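Local structure of histidine acid phosphatase (Bifidobacterium longum subsp. infantis, 6RXG) at residues R12-K17 with N314-A319. The protein probably removes phosphate groups from inositol hexakisphosphate and lower inositol phosphates, and from 2,3-bisphosphoglycerate, as a histidine acid phosphatase of the MINPP1 subfamily. The protein carries 1 engineered substitution. Residues are numbered along the deposited sequence; the frame is centred on the assembly and turned at random.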
# COMPACT_ATOMS: atom_id res chain seq x y z
N ARG A 12 -6.01 4.53 17.24
CA ARG A 12 -4.57 4.51 17.04
C ARG A 12 -4.09 5.27 15.80
O ARG A 12 -2.97 5.78 15.80
CB ARG A 12 -4.08 3.06 16.96
CG ARG A 12 -4.18 2.35 18.31
CD ARG A 12 -3.64 0.93 18.23
NE ARG A 12 -3.79 0.20 19.49
CZ ARG A 12 -3.56 -1.10 19.61
NH1 ARG A 12 -3.19 -1.82 18.55
NH2 ARG A 12 -3.72 -1.70 20.78
N TYR A 13 -4.89 5.37 14.75
CA TYR A 13 -4.62 6.25 13.60
C TYR A 13 -3.23 6.01 12.98
O TYR A 13 -2.30 6.83 13.08
CB TYR A 13 -4.77 7.71 14.00
CG TYR A 13 -6.09 7.99 14.67
CD1 TYR A 13 -7.26 8.05 13.93
CD2 TYR A 13 -6.17 8.20 16.04
CE1 TYR A 13 -8.47 8.30 14.54
CE2 TYR A 13 -7.38 8.47 16.66
CZ TYR A 13 -8.53 8.52 15.90
OH TYR A 13 -9.74 8.78 16.49
N TYR A 14 -3.12 4.87 12.31
CA TYR A 14 -1.90 4.48 11.63
C TYR A 14 -1.90 4.83 10.15
O TYR A 14 -0.89 4.58 9.47
CB TYR A 14 -1.66 2.98 11.77
CG TYR A 14 -1.40 2.45 13.17
CD1 TYR A 14 -0.51 3.09 14.02
CD2 TYR A 14 -2.00 1.29 13.61
CE1 TYR A 14 -0.24 2.59 15.30
CE2 TYR A 14 -1.73 0.77 14.89
CZ TYR A 14 -0.86 1.43 15.72
OH TYR A 14 -0.60 0.93 16.98
N SER A 15 -2.99 5.40 9.63
CA SER A 15 -3.03 5.75 8.22
C SER A 15 -2.68 4.51 7.38
O SER A 15 -3.06 3.39 7.75
CB SER A 15 -2.09 6.95 7.95
OG SER A 15 -2.09 7.37 6.57
N SER A 16 -1.97 4.68 6.28
CA SER A 16 -1.64 3.55 5.42
C SER A 16 -0.43 2.74 5.91
O SER A 16 0.02 1.85 5.19
CB SER A 16 -1.43 4.02 3.97
OG SER A 16 -0.56 5.13 3.88
N LYS A 17 0.06 2.98 7.13
CA LYS A 17 0.95 2.04 7.80
C LYS A 17 0.17 1.07 8.69
O LYS A 17 0.78 0.24 9.36
CB LYS A 17 2.01 2.78 8.63
CG LYS A 17 3.24 3.15 7.84
CD LYS A 17 2.92 4.09 6.70
CE LYS A 17 4.18 4.44 5.93
NZ LYS A 17 3.87 5.47 4.89
N ASN A 314 5.24 9.82 11.93
CA ASN A 314 5.72 8.78 11.02
C ASN A 314 6.51 7.70 11.76
O ASN A 314 6.45 6.52 11.37
CB ASN A 314 6.57 9.39 9.90
CG ASN A 314 5.74 9.76 8.68
OD1 ASN A 314 5.39 8.89 7.88
ND2 ASN A 314 5.40 11.05 8.55
N LEU A 315 7.23 8.06 12.83
CA LEU A 315 7.96 7.05 13.59
C LEU A 315 7.00 6.18 14.40
O LEU A 315 7.18 4.96 14.49
CB LEU A 315 8.99 7.70 14.52
CG LEU A 315 10.12 8.48 13.84
CD1 LEU A 315 11.14 8.98 14.85
CD2 LEU A 315 10.83 7.62 12.78
N TYR A 316 5.96 6.80 14.96
CA TYR A 316 4.93 6.08 15.69
C TYR A 316 4.26 5.03 14.81
O TYR A 316 4.08 3.88 15.23
CB TYR A 316 3.94 7.10 16.24
CG TYR A 316 2.57 6.63 16.58
CD1 TYR A 316 2.33 5.83 17.69
CD2 TYR A 316 1.48 7.03 15.82
CE1 TYR A 316 1.04 5.42 18.02
CE2 TYR A 316 0.17 6.62 16.14
CZ TYR A 316 -0.03 5.82 17.24
OH TYR A 316 -1.30 5.40 17.59
N ILE A 317 3.87 5.40 13.58
CA ILE A 317 3.11 4.46 12.76
C ILE A 317 4.03 3.36 12.21
O ILE A 317 3.62 2.20 12.12
CB ILE A 317 2.33 5.18 11.64
CG1 ILE A 317 3.22 5.81 10.58
CG2 ILE A 317 1.40 6.25 12.25
CD1 ILE A 317 2.43 6.61 9.51
N ILE A 318 5.27 3.70 11.85
CA ILE A 318 6.19 2.66 11.43
C ILE A 318 6.59 1.79 12.62
O ILE A 318 6.86 0.59 12.45
CB ILE A 318 7.41 3.28 10.73
CG1 ILE A 318 7.85 2.40 9.58
CG2 ILE A 318 8.55 3.43 11.69
CD1 ILE A 318 6.86 2.42 8.40
N ALA A 319 6.63 2.35 13.84
CA ALA A 319 6.94 1.50 14.98
C ALA A 319 5.92 0.37 15.10
O ALA A 319 6.27 -0.74 15.49
CB ALA A 319 7.01 2.32 16.28
O HOH W 1 4.51 8.25 5.50
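Ile317 projects from helix 305-321 into the bend that residues 14-17 make, and its branches divide the work. CG2 lies 3.8 Å from Tyr14 CA, whereas CG1, set between the backbone N and the carbonyl carbon (chi1 67°), turns to Lys17 and meets its CB at 3.8 Å. Equally close, Lys17 CG passes Ile318 CD1 at 3.7 Å. The bend is closed by a backbone hydrogen bond from Lys17 N to Tyr14 O, and Leu353 of helix 342-361 also touches Ile317. Beside this tight centre, Tyr316 reaches out with CG anti to its backbone N (chi1 158°), and its hydroxyl donates a very short hydrogen bond, 2.5 Å from OH to Arg12 O, the acceptor lying in the plane of the ring at its edge. The Tyr14 side chain crosses that of Tyr316 at about a right angle, the ring planes at 43°, with Tyr14 CE1 3.8 Å from Tyr316 CZ. A phenylalanine in place of Tyr316 would keep much of this ring packing but would probably leave Arg12 O without its hydroxyl partner and the N-terminal segment less firmly held. The contact thus joins the N-terminal loop ahead of helix 25-29 to a helix nearly 300 residues further on, within the histidine phosphatase (branch 2) family region; a phosphate ion, probably from the crystallisation liquor, lies near the Tyr13 side chain. On the looser side, the extended Arg12 chain leads away from the helix into an exposed position, and the Lys17 ammonium group reaches Asn314 only indirectly, through a water 2.9 Å from Lys17 NZ that donates to Asn314 OD1.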